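Local coordinates for protein toll-like receptor 6, Variable lymphocyte receptor B (Mus musculus, PDB 3A79) that is a chimera of the Toll-like receptor 6 ectodomain with a hagfish variable lymphocyte receptor fragment, whose receptor part probably recognises microbial lipopeptides together with TLR2, at residues 158-163 / 190-195; 213-218 / 239-244; 244-249 / 274-279. All coordinates share one frame; numbering follows the deposited sequence.

Interaction 1: residues 158-163 / 190-195; sequences FRQLDL and SLQIPN. With NAG (2-acetamido-2-deoxy-beta-D-glucopyranose), chain N.
L191 spreads its two methyl ends over different parts of the 158-163 loop, within the Toll-like receptor 6 part of the fusion. CD2 of L191 lies 3.7 Å from CD2 of F158, the side chains crossing obliquely. Its CD1 points to the turn, 3.9 Å from CB of D162 and beside the carbonyl O of R159; chi1 of -178° sets CG of L191 anti to its backbone N. Further along, L163 and P194 cross at about a right angle, CB of L163 standing 3.6 Å from CG of P194, and CD1 of L163 sits as near to CD of the same ring. The one hydrogen bond between the segments runs from N of Q192 to O of Q160, 2.8 Å long and fairly straight at 161°, with the donor in the carbonyl plane on a lone pair. Beside it, CB of Q160 packs on CB of S190.

What shapes the loop is a type I turn from R159 to D162, closed by N of D162 bonding O of R159 at 3.1 Å. A salt bridge joins NH2 of R159 to OD1 of D162 at 3.3 Å, and N of R159 adds a weak hydrogen bond to OD2 of D162. L176 of strand 171-178 packs on both F158 and L191. N195 carries an N-linked NAG, and NE2 of Q160 bonds weakly to the NAG on N214. In this leucine-rich-repeat coil the Q192-Q160 bond is the one directional link between the segments; the rest is van der Waals packing, shared by F158, L163, L191, P194 and carbons of Q160 and S190.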
loop_
_atom_site.group_PDB
_atom_site.type_symbol
_atom_site.label_atom_id
_atom_site.label_comp_id
_atom_site.label_asym_id
_atom_site.label_seq_id
_atom_site.Cartn_x
_atom_site.Cartn_y
_atom_site.Cartn_z
ATOM N N PHE B 158 -8.804 19.067 47.354
ATOM C CA PHE B 158 -8.862 20.445 46.870
ATOM C C PHE B 158 -9.935 21.326 47.539
ATOM O O PHE B 158 -11.094 20.927 47.661
ATOM C CB PHE B 158 -8.995 20.449 45.344
ATOM C CG PHE B 158 -7.902 19.693 44.654
ATOM C CD1 PHE B 158 -8.079 18.368 44.287
ATOM C CD2 PHE B 158 -6.677 20.295 44.401
ATOM C CE1 PHE B 158 -7.056 17.662 43.662
ATOM C CE2 PHE B 158 -5.655 19.594 43.778
ATOM C CZ PHE B 158 -5.847 18.278 43.410
ATOM N N ARG B 159 -9.540 22.517 47.991
ATOM C CA ARG B 159 -10.513 23.511 48.452
ATOM C C ARG B 159 -10.484 24.738 47.546
ATOM O O ARG B 159 -9.471 25.016 46.916
ATOM C CB ARG B 159 -10.291 23.898 49.913
ATOM C CG ARG B 159 -10.813 22.887 50.921
ATOM C CD ARG B 159 -9.857 21.721 51.074
ATOM N NE ARG B 159 -8.474 22.172 51.240
ATOM C CZ ARG B 159 -7.975 22.679 52.368
ATOM N NH1 ARG B 159 -8.753 22.814 53.446
ATOM N NH2 ARG B 159 -6.698 23.059 52.417
ATOM N N GLN B 160 -11.592 25.467 47.473
ATOM C CA GLN B 160 -11.743 26.478 46.429
ATOM C C GLN B 160 -10.550 27.412 46.370
ATOM O O GLN B 160 -10.104 27.813 45.297
ATOM C CB GLN B 160 -13.026 27.294 46.610
ATOM C CG GLN B 160 -13.395 28.070 45.353
ATOM C CD GLN B 160 -14.303 29.261 45.615
ATOM O OE1 GLN B 160 -14.459 29.700 46.756
ATOM N NE2 GLN B 160 -14.903 29.796 44.546
ATOM N N LEU B 161 -10.023 27.737 47.539
ATOM C CA LEU B 161 -9.074 28.829 47.668
ATOM C C LEU B 161 -7.602 28.426 47.691
ATOM O O LEU B 161 -6.750 29.263 47.956
ATOM C CB LEU B 161 -9.402 29.623 48.932
ATOM C CG LEU B 161 -10.588 30.567 48.827
ATOM C CD1 LEU B 161 -10.548 31.532 49.993
ATOM C CD2 LEU B 161 -10.520 31.311 47.518
ATOM N N ASP B 162 -7.296 27.166 47.408
ATOM C CA ASP B 162 -5.941 26.655 47.636
ATOM C C ASP B 162 -4.851 27.401 46.859
ATOM O O ASP B 162 -3.765 27.615 47.384
ATOM C CB ASP B 162 -5.858 25.140 47.401
ATOM C CG ASP B 162 -6.343 24.323 48.603
ATOM O OD1 ASP B 162 -6.696 24.909 49.653
ATOM O OD2 ASP B 162 -6.369 23.078 48.497
ATOM N N LEU B 163 -5.146 27.820 45.631
ATOM C CA LEU B 163 -4.153 28.514 44.805
ATOM C C LEU B 163 -4.264 30.043 44.844
ATOM O O LEU B 163 -3.886 30.728 43.893
ATOM C CB LEU B 163 -4.222 28.024 43.355
ATOM C CG LEU B 163 -3.912 26.540 43.172
ATOM C CD1 LEU B 163 -4.177 26.076 41.740
ATOM C CD2 LEU B 163 -2.477 26.302 43.579
ATOM N N SER B 190 -13.964 21.996 45.518
ATOM C CA SER B 190 -13.867 23.047 44.524
ATOM C C SER B 190 -12.403 23.400 44.384
ATOM O O SER B 190 -11.569 22.954 45.170
ATOM C CB SER B 190 -14.651 24.288 44.952
ATOM O OG SER B 190 -15.953 23.954 45.413
ATOM N N LEU B 191 -12.085 24.203 43.381
ATOM C CA LEU B 191 -10.738 24.716 43.237
ATOM C C LEU B 191 -10.696 25.807 42.188
ATOM O O LEU B 191 -11.000 25.581 41.021
ATOM C CB LEU B 191 -9.774 23.601 42.865
ATOM C CG LEU B 191 -8.342 24.102 42.743
ATOM C CD1 LEU B 191 -7.872 24.527 44.129
ATOM C CD2 LEU B 191 -7.440 23.037 42.107
ATOM N N GLN B 192 -10.328 27.000 42.617
ATOM C CA GLN B 192 -10.229 28.119 41.713
ATOM C C GLN B 192 -8.849 28.063 41.095
ATOM O O GLN B 192 -7.855 28.076 41.819
ATOM C CB GLN B 192 -10.406 29.420 42.489
ATOM C CG GLN B 192 -10.218 30.666 41.658
ATOM C CD GLN B 192 -11.492 31.093 40.979
ATOM O OE1 GLN B 192 -12.411 31.600 41.631
ATOM N NE2 GLN B 192 -11.559 30.893 39.662
ATOM N N ILE B 193 -8.793 27.982 39.765
ATOM C CA ILE B 193 -7.526 28.036 39.031
ATOM C C ILE B 193 -7.123 29.458 38.638
ATOM O O ILE B 193 -7.847 30.135 37.908
ATOM C CB ILE B 193 -7.562 27.183 37.752
ATOM C CG1 ILE B 193 -7.303 25.711 38.073
ATOM C CG2 ILE B 193 -6.504 27.657 36.788
ATOM C CD1 ILE B 193 -8.529 24.947 38.482
ATOM N N PRO B 194 -5.951 29.908 39.109
ATOM C CA PRO B 194 -5.437 31.245 38.789
ATOM C C PRO B 194 -5.358 31.427 37.285
ATOM O O PRO B 194 -5.280 30.428 36.577
ATOM C CB PRO B 194 -4.025 31.230 39.381
ATOM C CG PRO B 194 -4.055 30.162 40.424
ATOM C CD PRO B 194 -5.003 29.126 39.922
ATOM N N ASN B 195 -5.379 32.663 36.796
ATOM C CA ASN B 195 -5.242 32.881 35.356
ATOM C C ASN B 195 -3.933 32.292 34.843
ATOM O O ASN B 195 -2.855 32.655 35.313
ATOM C CB ASN B 195 -5.335 34.369 35.005
ATOM C CG ASN B 195 -6.342 35.102 35.859
ATOM O OD1 ASN B 195 -6.417 34.869 37.064
ATOM N ND2 ASN B 195 -7.129 35.987 35.238
HETATM C C1 NAG N . -7.444 36.767 36.439
HETATM C C2 NAG N . -7.352 38.259 36.085
HETATM C C3 NAG N . -7.746 39.108 37.291
HETATM C C4 NAG N . -9.167 38.771 37.714
HETATM C C5 NAG N . -9.384 37.263 37.944
HETATM C C6 NAG N . -10.903 36.976 37.978
HETATM C C7 NAG N . -5.108 37.996 34.980
HETATM C C8 NAG N . -5.262 37.741 33.506
HETATM N N2 NAG N . -6.065 38.724 35.561
HETATM O O3 NAG N . -7.660 40.482 36.979
HETATM O O4 NAG N . -9.470 39.519 38.875
HETATM O O5 NAG N . -8.746 36.446 36.954
HETATM O O6 NAG N . -11.305 35.724 38.510
HETATM O O7 NAG N . -4.123 37.567 35.591
#

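Interaction 2: residues 213-218 / 239-244; sequences VNMSVN and MTFLSE. With NAG (2-acetamido-2-deoxy-beta-D-glucopyranose), chain M; NAG (2-acetamido-2-deoxy-beta-D-glucopyranose), chain N.
F241 and E244 of helix 235-246 pack against strand 214-220 in a leucine-rich-repeat coil of the Toll-like receptor 6 part, next to an N-glycan site. The F241 ring, with CG anti to the backbone N (chi1 168°), reaches the start of the strand: its CD1 is 3.5 Å from the carbonyl O of V213, and its CE1 is 4.0 Å from CG of M215. SD of M215 lies 5.2 Å from the ring centroid and 64° off the normal, an oblique Met-aromatic contact. E244 meets the strand through its aliphatic part, CB being 3.7 Å from O of M215 and CG 3.9 Å from OD1 of N214. No hydrogen bond crosses between the segments. ND2 of N214 carries a NAG, whose O6 shares a hydrogen bond of 2.9 Å with OG of S216, a second link between this sugar and the strand.

Strand and helix segments run nearly parallel, 25° apart, with axes 7.2 Å from each other. The strand pairs with 190-196 on one side, where M215 also touches I193. L245 extends the helix contact onto M215 and V217, whereas M239 and L242 turn to the next helix, 263-273.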
loop_
_atom_site.group_PDB
_atom_site.type_symbol
_atom_site.label_atom_id
_atom_site.label_comp_id
_atom_site.label_asym_id
_atom_site.label_seq_id
_atom_site.Cartn_x
_atom_site.Cartn_y
_atom_site.Cartn_z
ATOM N N VAL B 213 -14.192 17.195 41.450
ATOM C CA VAL B 213 -13.781 18.542 41.815
ATOM C C VAL B 213 -14.364 19.585 40.865
ATOM O O VAL B 213 -14.250 19.467 39.641
ATOM C CB VAL B 213 -12.237 18.673 41.803
ATOM C CG1 VAL B 213 -11.814 20.127 41.756
ATOM C CG2 VAL B 213 -11.626 17.969 43.004
ATOM N N ASN B 214 -14.993 20.607 41.442
ATOM C CA ASN B 214 -15.508 21.749 40.688
ATOM C C ASN B 214 -14.368 22.741 40.400
ATOM O O ASN B 214 -13.909 23.444 41.302
ATOM C CB ASN B 214 -16.650 22.410 41.479
ATOM C CG ASN B 214 -17.491 23.382 40.642
ATOM O OD1 ASN B 214 -17.359 23.449 39.422
ATOM N ND2 ASN B 214 -18.382 24.133 41.317
ATOM N N MET B 215 -13.898 22.790 39.154
ATOM C CA MET B 215 -12.762 23.648 38.813
ATOM C C MET B 215 -13.102 24.895 38.026
ATOM O O MET B 215 -13.407 24.826 36.840
ATOM C CB MET B 215 -11.712 22.874 38.026
ATOM C CG MET B 215 -11.075 21.777 38.813
ATOM S SD MET B 215 -9.372 21.539 38.340
ATOM C CE MET B 215 -8.958 20.214 39.471
ATOM N N SER B 216 -13.003 26.045 38.675
ATOM C CA SER B 216 -13.184 27.300 37.967
ATOM C C SER B 216 -11.887 27.822 37.342
ATOM O O SER B 216 -10.786 27.571 37.838
ATOM C CB SER B 216 -13.788 28.345 38.897
ATOM O OG SER B 216 -15.061 27.916 39.336
ATOM N N VAL B 217 -12.032 28.534 36.231
ATOM C CA VAL B 217 -10.937 29.281 35.650
ATOM C C VAL B 217 -11.506 30.559 35.066
ATOM O O VAL B 217 -12.621 30.559 34.558
ATOM C CB VAL B 217 -10.231 28.492 34.531
ATOM C CG1 VAL B 217 -9.180 29.355 33.849
ATOM C CG2 VAL B 217 -9.590 27.244 35.091
ATOM N N ASN B 218 -10.745 31.645 35.138
ATOM C CA ASN B 218 -11.139 32.886 34.486
ATOM C C ASN B 218 -10.510 32.983 33.102
ATOM O O ASN B 218 -11.173 32.790 32.080
ATOM C CB ASN B 218 -10.715 34.096 35.320
ATOM C CG ASN B 218 -10.261 33.714 36.716
ATOM O OD1 ASN B 218 -10.799 34.204 37.714
ATOM N ND2 ASN B 218 -9.261 32.834 36.797
ATOM N N MET B 239 -17.899 15.203 31.207
ATOM C CA MET B 239 -18.550 16.366 30.602
ATOM C C MET B 239 -18.887 17.434 31.639
ATOM O O MET B 239 -18.793 18.630 31.361
ATOM C CB MET B 239 -19.793 15.953 29.805
ATOM C CG MET B 239 -19.503 15.537 28.350
ATOM S SD MET B 239 -20.914 14.738 27.554
ATOM C CE MET B 239 -22.095 16.086 27.458
ATOM N N THR B 240 -19.267 16.993 32.836
ATOM C CA THR B 240 -19.526 17.899 33.953
ATOM C C THR B 240 -18.250 18.586 34.441
ATOM O O THR B 240 -18.227 19.804 34.687
ATOM C CB THR B 240 -20.099 17.146 35.146
ATOM O OG1 THR B 240 -21.352 16.549 34.786
ATOM C CG2 THR B 240 -20.286 18.085 36.293
ATOM N N PHE B 241 -17.199 17.788 34.609
ATOM C CA PHE B 241 -15.934 18.303 35.098
ATOM C C PHE B 241 -15.389 19.347 34.132
ATOM O O PHE B 241 -14.753 20.323 34.549
ATOM C CB PHE B 241 -14.936 17.162 35.301
ATOM C CG PHE B 241 -13.521 17.623 35.533
ATOM C CD1 PHE B 241 -13.055 17.862 36.816
ATOM C CD2 PHE B 241 -12.654 17.816 34.464
ATOM C CE1 PHE B 241 -11.747 18.285 37.030
ATOM C CE2 PHE B 241 -11.347 18.245 34.673
ATOM C CZ PHE B 241 -10.892 18.480 35.954
ATOM N N LEU B 242 -15.657 19.144 32.846
ATOM C CA LEU B 242 -15.139 20.018 31.796
ATOM C C LEU B 242 -15.981 21.271 31.706
ATOM O O LEU B 242 -15.487 22.345 31.359
ATOM C CB LEU B 242 -15.179 19.319 30.431
ATOM C CG LEU B 242 -14.101 18.340 29.989
ATOM C CD1 LEU B 242 -14.553 17.601 28.744
ATOM C CD2 LEU B 242 -12.836 19.079 29.709
ATOM N N SER B 243 -17.264 21.109 32.005
ATOM C CA SER B 243 -18.239 22.180 31.845
ATOM C C SER B 243 -17.771 23.523 32.389
ATOM O O SER B 243 -17.983 24.549 31.752
ATOM C CB SER B 243 -19.572 21.801 32.483
ATOM O OG SER B 243 -20.397 22.946 32.605
ATOM N N GLU B 244 -17.131 23.520 33.553
ATOM C CA GLU B 244 -16.746 24.768 34.203
ATOM C C GLU B 244 -15.348 25.297 33.828
ATOM O O GLU B 244 -15.082 26.493 33.940
ATOM C CB GLU B 244 -16.896 24.640 35.717
ATOM C CG GLU B 244 -17.122 25.966 36.431
ATOM C CD GLU B 244 -18.378 26.680 35.964
ATOM O OE1 GLU B 244 -19.403 25.997 35.718
ATOM O OE2 GLU B 244 -18.337 27.925 35.848
HETATM C C1 NAG M . -18.745 25.372 40.645
HETATM C C2 NAG M . -20.255 25.612 40.794
HETATM C C3 NAG M . -20.642 26.933 40.133
HETATM C C4 NAG M . -19.878 28.076 40.783
HETATM C C5 NAG M . -18.355 27.842 40.809
HETATM C C6 NAG M . -17.715 28.830 41.811
HETATM C C7 NAG M . -20.831 23.258 40.122
HETATM C C8 NAG M . -20.938 22.366 41.327
HETATM N N2 NAG M . -21.133 24.546 40.306
HETATM O O3 NAG M . -22.030 27.162 40.260
HETATM O O4 NAG M . -20.205 29.269 40.098
HETATM O O5 NAG M . -18.001 26.494 41.145
HETATM O O6 NAG M . -16.310 29.003 41.729
HETATM O O7 NAG M . -20.508 22.793 39.023
HETATM C C1 NAG N . -7.444 36.767 36.439
HETATM C C2 NAG N . -7.352 38.259 36.085
HETATM C C3 NAG N . -7.746 39.108 37.291
HETATM C C4 NAG N . -9.167 38.771 37.714
HETATM C C5 NAG N . -9.384 37.263 37.944
HETATM C C6 NAG N . -10.903 36.976 37.978
HETATM C C7 NAG N . -5.108 37.996 34.980
HETATM C C8 NAG N . -5.262 37.741 33.506
HETATM N N2 NAG N . -6.065 38.724 35.561
HETATM O O3 NAG N . -7.660 40.482 36.979
HETATM O O4 NAG N . -9.470 39.519 38.875
HETATM O O5 NAG N . -8.746 36.446 36.954
HETATM O O6 NAG N . -11.305 35.724 38.510
HETATM O O7 NAG N . -4.123 37.567 35.591
#

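Interaction 3: residues 244-249 / 274-279; sequences ELTRGP and WPRPVE
T246 and R276 make the main van der Waals contact, at the surface of the Toll-like receptor 6 part where the last turn of helix 235-246 meets the chain leading into strand 278-288. The side chains cross at about a right angle: CG2 of T246 lies against the R276 side chain, 3.6 Å from its CB, and the arginine passes this methyl from CB through CD to NH1. Chi1 of -49° sets CG of R276 anti to its carbonyl carbon, and the chain bends at chi3. A second packing contact sets the proline ring of P277 on the backbone of the other segment, its CG 3.5 Å from CA of G248 and its CD 3.6 Å from O of T246. G248 has no side chain, and its CA meets the ring directly.

No hydrogen bond joins the two segments. N of R247 and NH1 of R276, 3.6 Å apart, are both donors, so they are neighbours without a bond. That same NH1 donates a weak hydrogen bond to O of S243, one residue before the segment. Within 244-249, NH1 of R247 forms a long salt bridge of 3.3 Å with OE2 of E244.

In the backbone, P277 is the centre of an inverse gamma turn, its closing bond from N of V278 to O of R276 weak; P277 and E279 then pair with L252 of strand 252-261. The positive end of R276 near the carbonyl O of S243, close to the end of the helix, would probably be electrostatically favourable, while between the segments themselves the contact is van der Waals packing.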
loop_
_atom_site.group_PDB
_atom_site.type_symbol
_atom_site.label_atom_id
_atom_site.label_comp_id
_atom_site.label_asym_id
_atom_site.label_seq_id
_atom_site.Cartn_x
_atom_site.Cartn_y
_atom_site.Cartn_z
ATOM N N GLU B 244 -17.131 23.520 33.553
ATOM C CA GLU B 244 -16.746 24.768 34.203
ATOM C C GLU B 244 -15.348 25.297 33.828
ATOM O O GLU B 244 -15.082 26.493 33.940
ATOM C CB GLU B 244 -16.896 24.640 35.717
ATOM C CG GLU B 244 -17.122 25.966 36.431
ATOM C CD GLU B 244 -18.378 26.680 35.964
ATOM O OE1 GLU B 244 -19.403 25.997 35.718
ATOM O OE2 GLU B 244 -18.337 27.925 35.848
ATOM N N LEU B 245 -14.454 24.418 33.386
ATOM C CA LEU B 245 -13.158 24.865 32.880
ATOM C C LEU B 245 -13.365 25.439 31.485
ATOM O O LEU B 245 -12.527 26.159 30.952
ATOM C CB LEU B 245 -12.156 23.707 32.835
ATOM C CG LEU B 245 -11.791 23.065 34.177
ATOM C CD1 LEU B 245 -11.192 21.688 33.987
ATOM C CD2 LEU B 245 -10.835 23.940 34.954
ATOM N N THR B 246 -14.520 25.128 30.916
ATOM C CA THR B 246 -14.806 25.430 29.525
ATOM C C THR B 246 -15.765 26.601 29.306
ATOM O O THR B 246 -15.832 27.154 28.205
ATOM C CB THR B 246 -15.377 24.202 28.849
ATOM O OG1 THR B 246 -14.297 23.436 28.309
ATOM C CG2 THR B 246 -16.332 24.602 27.744
ATOM N N ARG B 247 -16.518 26.969 30.342
ATOM C CA ARG B 247 -17.357 28.160 30.266
ATOM C C ARG B 247 -16.451 29.287 29.799
ATOM O O ARG B 247 -15.294 29.387 30.224
ATOM C CB ARG B 247 -18.028 28.469 31.611
ATOM C CG ARG B 247 -19.284 27.622 31.877
ATOM C CD ARG B 247 -20.010 28.014 33.158
ATOM N NE ARG B 247 -20.325 29.439 33.188
ATOM C CZ ARG B 247 -20.926 30.057 34.203
ATOM N NH1 ARG B 247 -21.288 29.374 35.285
ATOM N NH2 ARG B 247 -21.166 31.360 34.135
ATOM N N GLY B 248 -16.960 30.116 28.903
ATOM C CA GLY B 248 -16.088 31.004 28.168
ATOM C C GLY B 248 -16.105 32.501 28.426
ATOM O O GLY B 248 -17.105 33.191 28.170
ATOM N N PRO B 249 -14.992 33.015 28.965
ATOM C CA PRO B 249 -14.643 34.338 28.459
ATOM C C PRO B 249 -14.415 34.199 26.950
ATOM O O PRO B 249 -15.321 33.781 26.214
ATOM C CB PRO B 249 -13.330 34.646 29.184
ATOM C CG PRO B 249 -13.484 33.955 30.500
ATOM C CD PRO B 249 -14.272 32.688 30.210
ATOM N N TRP B 274 -19.249 21.530 20.875
ATOM C CA TRP B 274 -19.659 22.317 19.718
ATOM C C TRP B 274 -20.252 23.694 20.084
ATOM O O TRP B 274 -19.928 24.713 19.461
ATOM C CB TRP B 274 -20.614 21.492 18.847
ATOM C CG TRP B 274 -20.211 21.435 17.403
ATOM C CD1 TRP B 274 -20.791 22.096 16.364
ATOM C CD2 TRP B 274 -19.139 20.675 16.844
ATOM N NE1 TRP B 274 -20.146 21.797 15.194
ATOM C CE2 TRP B 274 -19.126 20.927 15.461
ATOM C CE3 TRP B 274 -18.185 19.809 17.379
ATOM C CZ2 TRP B 274 -18.200 20.345 14.606
ATOM C CZ3 TRP B 274 -17.270 19.229 16.531
ATOM C CH2 TRP B 274 -17.280 19.501 15.160
ATOM N N PRO B 275 -21.111 23.735 21.107
ATOM C CA PRO B 275 -21.708 25.008 21.508
ATOM C C PRO B 275 -20.713 25.908 22.243
ATOM O O PRO B 275 -20.876 27.129 22.292
ATOM C CB PRO B 275 -22.820 24.575 22.469
ATOM C CG PRO B 275 -22.985 23.102 22.276
ATOM C CD PRO B 275 -21.642 22.618 21.903
ATOM N N ARG B 276 -19.682 25.299 22.807
ATOM C CA ARG B 276 -18.771 25.994 23.696
ATOM C C ARG B 276 -17.691 26.781 22.948
ATOM O O ARG B 276 -17.517 26.614 21.735
ATOM C CB ARG B 276 -18.195 24.987 24.696
ATOM C CG ARG B 276 -19.308 24.150 25.313
ATOM C CD ARG B 276 -18.883 23.372 26.534
ATOM N NE ARG B 276 -19.970 23.255 27.505
ATOM C CZ ARG B 276 -19.983 23.879 28.680
ATOM N NH1 ARG B 276 -18.966 24.650 29.032
ATOM N NH2 ARG B 276 -21.005 23.732 29.511
ATOM N N PRO B 277 -16.992 27.675 23.669
ATOM C CA PRO B 277 -15.940 28.563 23.151
ATOM C C PRO B 277 -14.613 27.869 22.913
ATOM O O PRO B 277 -13.605 28.306 23.455
ATOM C CB PRO B 277 -15.755 29.584 24.277
ATOM C CG PRO B 277 -16.977 29.456 25.129
ATOM C CD PRO B 277 -17.354 28.025 25.050
ATOM N N VAL B 278 -14.603 26.813 22.114
ATOM C CA VAL B 278 -13.352 26.139 21.804
ATOM C C VAL B 278 -13.015 26.310 20.325
ATOM O O VAL B 278 -13.763 25.859 19.451
ATOM C CB VAL B 278 -13.405 24.651 22.194
ATOM C CG1 VAL B 278 -12.111 23.962 21.819
ATOM C CG2 VAL B 278 -13.675 24.507 23.686
ATOM N N GLU B 279 -11.895 26.985 20.060
ATOM C CA GLU B 279 -11.460 27.303 18.697
ATOM C C GLU B 279 -10.681 26.152 18.064
ATOM O O GLU B 279 -10.960 25.742 16.939
ATOM C CB GLU B 279 -10.612 28.584 18.682
ATOM C CG GLU B 279 -10.484 29.229 17.303
ATOM C CD GLU B 279 -9.506 30.397 17.271
ATOM O OE1 GLU B 279 -8.589 30.455 18.128
ATOM O OE2 GLU B 279 -9.654 31.255 16.369
#

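How the interactions relate
The three contacts follow one another along the chain and step through successive coils of the Toll-like receptor 6 solenoid, on the same side of its centre. Interactions 1 and 2 have centres 11 Å apart and are joined by strands 190-196 and 214-220, a parallel pair whose backbones probably bond from N of L191 to O of N214 and from N of I193 to O of S216. Interactions 2 and 3, also 11 Å apart between centres, share E244 and helix 235-246. Interactions 1 and 3 are 19 Å apart between centres and do not touch. Packing passes from loop to strand, to helix and on to the next coil, with N-glycans attached at N195 and N214, beside the first two contacts.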